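Local coordinates for protein peptidoglycan N-acetylglucosamine deacetylase (Bacillus cereus, PDB 5N1P) that removes the N-acetyl group from N-acetylglucosamine residues of peptidoglycan by metal-dependent hydrolysis, releasing acetate, at residues A[63-67]-A[68-72]; A[77-80]-A[81-84]. All coordinates share one frame; numbering follows the deposited sequence.

Contact 1 of 2, residues A[63-67]-A[68-72]; sequences HNFAK and LYKNG. With ZN (zinc ion), chain F; 8GK (~{N}-oxidanylnaphthalene-1-carboxamide), chain E.
Y69 meets F65 one helical turn back, and its side chain can be followed outward from the backbone. CB lies 3.6 Å from F65 O, the carbonyl that also accepts the Y69 N-H, and CG borders the same oxygen. With CG anti to the carbonyl carbon (chi1 -55°), the ring is carried to F65, whose side chain it crosses at about a right angle. CD2 lies 3.4 Å from F65 O and also stands 3.6 Å from F65 CD2, above one face of the phenyl ring, offset toward its rim. CE2 follows at 3.8 Å from the same F65 CD2. The pair is T-shaped, the edge of Y69 pointing at the face of F65, with planes at 65° and centroids 5.2 Å apart. At the tip, Y69 OH is hydrogen-bonded to the backbone O of P99, a residue of the inhibitor pocket. L68 CB covers one face of the tyrosine ring, while the aliphatic CE of K70 meets the phenyl edge at 3.6 Å from F65 CE1.

The backbone bond from Y69 N to F65 O holds the pair one turn apart; other bonds fix the helix ends. N64 caps the helix: its OD1 accepts from K67 N in a nearly straight bond (165°), and its own O receives L68 N. Further on, N71 N reaches back five residues to A66 O at 2.8 Å, a pi-type turn, before G72 leaves helical geometry with positive phi. Immediately ahead of the cap, H63 NE2 binds zinc at 2.1 Å; D10, H59, both inhibitor oxygens and a water complete the coordination. This His-His-Asp zinc site is characteristic of NodB-type (CE4) deacetylases.

Contact 2 of 2, residues A[77-80]-A[81-84]; sequences EMKE and DQGL
The M78 carbonyl accepts from Q82 N at 2.8 Å, the shortest of four successive i to i+4 bonds between these segments. D81 N to E77 O follows, then G83 N to K79 O and L84 N to E80 O, the last lengthened to 3.2 Å. Their N-H...O angles, all between 152° and 162°, and the uniformly helical backbone are those of a regular alpha-helix. K79 O is engaged twice, since a water donates both to it at 3.2 Å and to Q82 OE1 at 2.7 Å. That water therefore ties the glutamine amide to a backbone carbonyl three residues earlier. In Q82, CG is anti to the backbone N (chi1 -179°) and the chain runs on extended, which puts the amide oxygen OE1 4.1 Å from K79 CG, where the two side chains cross obliquely. The other end of the amide is also held: NE2 donates to the carbonyl of P93.

Packing along the turns is mostly of side-chain carbon against carbonyl oxygen. Q82 CB rests 3.3 Å from M78 O, D81 CB lies 3.4 Å from E77 O, and L84 CG sits beside E80 O at 3.6 Å. Outward from the helix, M78, D81 and Q82 touch M58 of strand 55-58, and L84 packs on V39 of helix 36-41.

Both buried carboxylates turn to the segment that follows this strand. E77 takes the backbone N-H of M61 and bonds the hydroxyl of T62, while D81 OD2 takes the N-H of H59, with a weaker bond from S60. This is consistent with a second-shell role, in which carboxylates of one helix hold the backbone at and just beyond the zinc ligand H59.

In the fold
Contacts 1 and 2 lie on consecutive helices, 65-70 and 74-89, with centres about 15 Å apart. The two meet directly through E77, which packs against K67 and L68 while bonding the segment between the zinc ligands H59 and H63. Contact 1 is a surface contact: a short, capped helix with an aromatic pair. Contact 2, partly buried, is a regular stretch of a longer helix packed on strand 55-58; its carboxylates probably influence the metal site indirectly, by bonds to backbone N-H groups and the hydroxyl of T62. Of the two, contact 1 supplies a first-shell ligand, H63, while E77 and D81 of contact 2 are placed as likely second-shell residues.

Contact 1 of 2, residues A[63-67]-A[68-72]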
ATOM      1  N   HIS A  63       0.330  -0.351  14.305  1.00 22.82           N
ATOM      2  CA  HIS A  63       1.526   0.124  13.608  1.00 24.02           C
ATOM      3  C   HIS A  63       2.704   0.232  14.584  1.00 24.19           C
ATOM      4  O   HIS A  63       3.557   1.116  14.457  1.00 24.51           O
ATOM      5  CB  HIS A  63       1.253   1.475  12.929  1.00 26.01           C
ATOM      6  CG  HIS A  63       2.131   1.760  11.746  1.00 24.17           C
ATOM      7  ND1 HIS A  63       3.456   2.118  11.864  1.00 27.10           N
ATOM      8  CD2 HIS A  63       1.854   1.779  10.419  1.00 22.89           C
ATOM      9  CE1 HIS A  63       3.966   2.324  10.663  1.00 24.10           C
ATOM     10  NE2 HIS A  63       3.012   2.132   9.768  1.00 23.80           N
ATOM     11  N   ASN A  64       2.731  -0.677  15.556  1.00 25.55           N
ATOM     12  CA  ASN A  64       3.735  -0.654  16.617  1.00 25.32           C
ATOM     13  C   ASN A  64       4.768  -1.760  16.397  1.00 25.78           C
ATOM     14  O   ASN A  64       4.446  -2.933  16.496  1.00 26.87           O
ATOM     15  CB  ASN A  64       3.054  -0.808  17.980  1.00 26.88           C
ATOM     16  CG  ASN A  64       4.027  -0.710  19.146  1.00 31.66           C
ATOM     17  OD1 ASN A  64       4.942  -1.524  19.283  1.00 33.89           O
ATOM     18  ND2 ASN A  64       3.817   0.284  20.006  1.00 37.54           N
ATOM     19  N   PHE A  65       6.000  -1.370  16.090  1.00 27.90           N
ATOM     20  CA  PHE A  65       7.082  -2.314  15.798  1.00 26.48           C
ATOM     21  C   PHE A  65       7.277  -3.381  16.881  1.00 27.30           C
ATOM     22  O   PHE A  65       7.372  -4.571  16.586  1.00 28.63           O
ATOM     23  CB  PHE A  65       8.383  -1.540  15.592  1.00 25.50           C
ATOM     24  CG  PHE A  65       9.521  -2.384  15.102  1.00 25.67           C
ATOM     25  CD1 PHE A  65      10.366  -3.020  15.991  1.00 29.78           C
ATOM     26  CD2 PHE A  65       9.757  -2.519  13.737  1.00 26.92           C
ATOM     27  CE1 PHE A  65      11.423  -3.792  15.537  1.00 31.33           C
ATOM     28  CE2 PHE A  65      10.814  -3.295  13.277  1.00 28.56           C
ATOM     29  CZ  PHE A  65      11.644  -3.929  14.180  1.00 31.66           C
ATOM     30  N   ALA A  66       7.337  -2.952  18.133  1.00 27.64           N
ATOM     31  CA  ALA A  66       7.561  -3.881  19.238  1.00 29.00           C
ATOM     32  C   ALA A  66       6.422  -4.900  19.387  1.00 32.40           C
ATOM     33  O   ALA A  66       6.661  -6.094  19.610  1.00 33.13           O
ATOM     34  CB  ALA A  66       7.755  -3.106  20.541  1.00 34.10           C
ATOM     35  N   LYS A  67       5.186  -4.426  19.275  1.00 30.63           N
ATOM     36  CA  LYS A  67       4.028  -5.311  19.373  1.00 31.31           C
ATOM     37  C   LYS A  67       3.967  -6.306  18.219  1.00 26.34           C
ATOM     38  O   LYS A  67       3.728  -7.498  18.432  1.00 29.29           O
ATOM     39  CB  LYS A  67       2.723  -4.502  19.417  1.00 32.05           C
ATOM     40  CG  LYS A  67       2.529  -3.725  20.719  1.00 30.93           C
ATOM     41  CD  LYS A  67       1.227  -2.934  20.699  1.00 36.23           C
ATOM     42  CE  LYS A  67       1.021  -2.186  22.019  1.00 44.78           C
ATOM     43  NZ  LYS A  67      -0.234  -1.374  21.996  1.00 50.13           N
ATOM     44  N   LEU A  68       4.177  -5.818  17.003  1.00 24.68           N
ATOM     45  CA  LEU A  68       4.023  -6.660  15.830  1.00 23.56           C
ATOM     46  C   LEU A  68       5.073  -7.750  15.708  1.00 26.97           C
ATOM     47  O   LEU A  68       4.750  -8.895  15.387  1.00 25.70           O
ATOM     48  CB  LEU A  68       4.058  -5.805  14.566  1.00 22.13           C
ATOM     49  CG  LEU A  68       2.912  -4.810  14.396  1.00 25.65           C
ATOM     50  CD1 LEU A  68       3.255  -3.754  13.348  1.00 23.39           C
ATOM     51  CD2 LEU A  68       1.642  -5.535  13.991  1.00 24.87           C
ATOM     52  N   TYR A  69       6.331  -7.390  15.941  1.00 27.00           N
ATOM     53  CA  TYR A  69       7.427  -8.289  15.592  1.00 28.21           C
ATOM     54  C   TYR A  69       8.040  -8.949  16.819  1.00 32.37           C
ATOM     55  O   TYR A  69       8.036 -10.174  16.917  1.00 35.88           O
ATOM     56  CB  TYR A  69       8.470  -7.530  14.767  1.00 26.19           C
ATOM     57  CG  TYR A  69       7.807  -6.895  13.563  1.00 24.93           C
ATOM     58  CD1 TYR A  69       7.139  -7.681  12.624  1.00 23.88           C
ATOM     59  CD2 TYR A  69       7.822  -5.522  13.373  1.00 25.70           C
ATOM     60  CE1 TYR A  69       6.503  -7.118  11.520  1.00 22.43           C
ATOM     61  CE2 TYR A  69       7.191  -4.948  12.271  1.00 23.17           C
ATOM     62  CZ  TYR A  69       6.531  -5.757  11.356  1.00 22.08           C
ATOM     63  OH  TYR A  69       5.897  -5.200  10.274  1.00 23.26           O
ATOM     64  N   LYS A  70       8.525  -8.155  17.768  1.00 30.61           N
ATOM     65  CA  LYS A  70       9.118  -8.723  18.983  1.00 35.70           C
ATOM     66  C   LYS A  70       8.095  -9.493  19.819  1.00 33.90           C
ATOM     67  O   LYS A  70       8.350 -10.622  20.249  1.00 36.48           O
ATOM     68  CB  LYS A  70       9.754  -7.617  19.820  1.00 45.31           C
ATOM     69  CG  LYS A  70      10.439  -6.567  18.979  1.00 58.79           C
ATOM     70  CD  LYS A  70      11.258  -5.616  19.819  1.00 65.62           C
ATOM     71  CE  LYS A  70      12.094  -4.715  18.937  1.00 63.57           C
ATOM     72  NZ  LYS A  70      13.486  -5.224  18.748  1.00 60.86           N
ATOM     73  N   ASN A  71       6.939  -8.882  20.051  1.00 31.81           N
ATOM     74  CA  ASN A  71       5.875  -9.518  20.826  1.00 37.57           C
ATOM     75  C   ASN A  71       5.041 -10.472  19.963  1.00 35.76           C
ATOM     76  O   ASN A  71       4.164 -11.179  20.470  1.00 39.33           O
ATOM     77  CB  ASN A  71       4.970  -8.464  21.468  1.00 37.52           C
ATOM     78  CG  ASN A  71       5.702  -7.597  22.473  1.00 42.28           C
ATOM     79  OD1 ASN A  71       6.883  -7.808  22.754  1.00 41.92           O
ATOM     80  ND2 ASN A  71       5.003  -6.611  23.021  1.00 43.08           N
ATOM     81  N   GLY A  72       5.322 -10.484  18.662  1.00 33.90           N
ATOM     82  CA  GLY A  72       4.735 -11.446  17.741  1.00 30.66           C
ATOM     83  C   GLY A  72       3.253 -11.312  17.436  1.00 29.51           C
ATOM     84  O   GLY A  72       2.592 -12.298  17.116  1.00 32.45           O
TER
HETATM   85 ZN    ZN F 302       2.941   2.547   7.668  1.00 30.70          ZN
HETATM   86  C1  8GK E 301       5.662   1.865   6.537  1.00 51.25           C
HETATM   87  C2  8GK E 301       7.141   2.032   6.659  1.00 53.63           C
HETATM   88  C3  8GK E 301       7.626   2.914   7.614  1.00 58.49           C
HETATM   89  C4  8GK E 301       8.998   3.077   7.766  1.00 62.12           C
HETATM   90  C5  8GK E 301       9.887   2.351   6.972  1.00 59.54           C
HETATM   91  C6  8GK E 301       9.397   1.466   6.018  1.00 56.64           C
HETATM   92  C7  8GK E 301       8.021   1.304   5.867  1.00 59.09           C
HETATM   93  C8  8GK E 301       9.469   3.969   8.720  1.00 58.21           C
HETATM   94  C9  8GK E 301       8.587   4.697   9.515  1.00 50.07           C
HETATM   95  C10 8GK E 301       7.216   4.533   9.359  1.00 54.41           C
HETATM   96  C11 8GK E 301       6.741   3.639   8.408  1.00 51.04           C
HETATM   97  O12 8GK E 301       5.094   1.336   7.471  1.00 34.22           O
HETATM   98  N13 8GK E 301       4.989   2.307   5.476  1.00 56.50           N
HETATM   99  O14 8GK E 301       3.692   2.770   5.696  1.00 49.48           O
HETATM  100  O   HOH W   1       4.010   4.572   7.827  1.00 30.31           O

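Contact 2 of 2, residues A[77-80]-A[81-84]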
ATOM      1  N   GLU A  77      -2.971  -8.937  14.630  1.00 22.51           N
ATOM      2  CA  GLU A  77      -3.401  -7.602  14.224  1.00 22.02           C
ATOM      3  C   GLU A  77      -3.935  -7.591  12.810  1.00 21.21           C
ATOM      4  O   GLU A  77      -4.909  -6.904  12.514  1.00 22.07           O
ATOM      5  CB  GLU A  77      -2.259  -6.597  14.327  1.00 24.27           C
ATOM      6  CG  GLU A  77      -1.902  -6.258  15.767  1.00 24.08           C
ATOM      7  CD  GLU A  77      -1.214  -4.908  15.889  1.00 25.91           C
ATOM      8  OE1 GLU A  77      -1.363  -4.069  14.976  1.00 23.96           O
ATOM      9  OE2 GLU A  77      -0.540  -4.673  16.916  1.00 31.13           O
ATOM     10  N   MET A  78      -3.277  -8.321  11.916  1.00 22.70           N
ATOM     11  CA  MET A  78      -3.737  -8.330  10.537  1.00 19.87           C
ATOM     12  C   MET A  78      -5.118  -8.991  10.424  1.00 20.36           C
ATOM     13  O   MET A  78      -5.949  -8.536   9.643  1.00 21.68           O
ATOM     14  CB  MET A  78      -2.732  -9.025   9.627  1.00 21.15           C
ATOM     15  CG  MET A  78      -1.426  -8.234   9.482  1.00 21.44           C
ATOM     16  SD  MET A  78      -1.698  -6.559   8.871  1.00 20.65           S
ATOM     17  CE  MET A  78      -0.034  -5.935   8.849  1.00 21.62           C
ATOM     18  N   LYS A  79      -5.364 -10.026  11.229  1.00 21.83           N
ATOM     19  CA  LYS A  79      -6.655 -10.703  11.256  1.00 21.51           C
ATOM     20  C   LYS A  79      -7.737  -9.765  11.796  1.00 21.39           C
ATOM     21  O   LYS A  79      -8.857  -9.741  11.290  1.00 22.74           O
ATOM     22  CB  LYS A  79      -6.593 -11.988  12.099  1.00 24.62           C
ATOM     23  CG  LYS A  79      -7.739 -12.956  11.798  1.00 37.65           C
ATOM     24  CD  LYS A  79      -7.551 -14.295  12.497  1.00 49.63           C
ATOM     25  CE  LYS A  79      -8.788 -15.176  12.340  1.00 56.11           C
ATOM     26  NZ  LYS A  79      -8.638 -16.484  13.041  1.00 61.74           N
ATOM     27  N   GLU A  80      -7.399  -8.970  12.804  1.00 22.69           N
ATOM     28  CA  GLU A  80      -8.383  -8.046  13.364  1.00 21.96           C
ATOM     29  C   GLU A  80      -8.761  -6.981  12.331  1.00 21.75           C
ATOM     30  O   GLU A  80      -9.935  -6.636  12.167  1.00 23.40           O
ATOM     31  CB  GLU A  80      -7.855  -7.382  14.642  1.00 23.69           C
ATOM     32  CG  GLU A  80      -8.865  -6.444  15.272  1.00 24.36           C
ATOM     33  CD  GLU A  80      -8.390  -5.836  16.580  1.00 34.23           C
ATOM     34  OE1 GLU A  80      -7.319  -6.238  17.089  1.00 39.15           O
ATOM     35  OE2 GLU A  80      -9.097  -4.950  17.095  1.00 33.65           O
ATOM     36  N   ASP A  81      -7.749  -6.469  11.645  1.00 19.87           N
ATOM     37  CA  ASP A  81      -7.915  -5.441  10.621  1.00 18.06           C
ATOM     38  C   ASP A  81      -8.733  -6.012   9.453  1.00 19.08           C
ATOM     39  O   ASP A  81      -9.646  -5.366   8.923  1.00 20.12           O
ATOM     40  CB  ASP A  81      -6.525  -4.971  10.178  1.00 18.81           C
ATOM     41  CG  ASP A  81      -6.523  -3.622   9.474  1.00 22.89           C
ATOM     42  OD1 ASP A  81      -7.509  -2.852   9.533  1.00 21.53           O
ATOM     43  OD2 ASP A  81      -5.471  -3.327   8.857  1.00 21.34           O
ATOM     44  N   GLN A  82      -8.419  -7.251   9.090  1.00 19.78           N
ATOM     45  CA  GLN A  82      -9.150  -7.959   8.048  1.00 18.63           C
ATOM     46  C   GLN A  82     -10.653  -7.983   8.337  1.00 20.80           C
ATOM     47  O   GLN A  82     -11.472  -7.718   7.450  1.00 20.00           O
ATOM     48  CB  GLN A  82      -8.608  -9.376   7.925  1.00 19.88           C
ATOM     49  CG  GLN A  82      -9.257 -10.225   6.853  1.00 19.50           C
ATOM     50  CD  GLN A  82      -8.858 -11.664   6.989  1.00 23.74           C
ATOM     51  OE1 GLN A  82      -9.120 -12.294   8.022  1.00 26.71           O
ATOM     52  NE2 GLN A  82      -8.220 -12.211   5.958  1.00 23.23           N
ATOM     53  N   GLY A  83     -11.000  -8.276   9.585  1.00 21.01           N
ATOM     54  CA  GLY A  83     -12.406  -8.354   9.980  1.00 20.08           C
ATOM     55  C   GLY A  83     -13.104  -7.005   9.886  1.00 22.46           C
ATOM     56  O   GLY A  83     -14.264  -6.932   9.480  1.00 23.05           O
ATOM     57  N   LEU A  84     -12.410  -5.936  10.266  1.00 21.47           N
ATOM     58  CA  LEU A  84     -12.967  -4.589  10.170  1.00 21.53           C
ATOM     59  C   LEU A  84     -13.270  -4.217   8.720  1.00 21.06           C
ATOM     60  O   LEU A  84     -14.323  -3.645   8.414  1.00 21.44           O
ATOM     61  CB  LEU A  84     -11.998  -3.565  10.764  1.00 21.24           C
ATOM     62  CG  LEU A  84     -11.832  -3.634  12.284  1.00 24.63           C
ATOM     63  CD1 LEU A  84     -10.737  -2.665  12.738  1.00 26.18           C
ATOM     64  CD2 LEU A  84     -13.150  -3.326  12.973  1.00 25.47           C
TER
HETATM   65  O   HOH W   2     -10.891 -11.874  10.014  1.00 39.92           O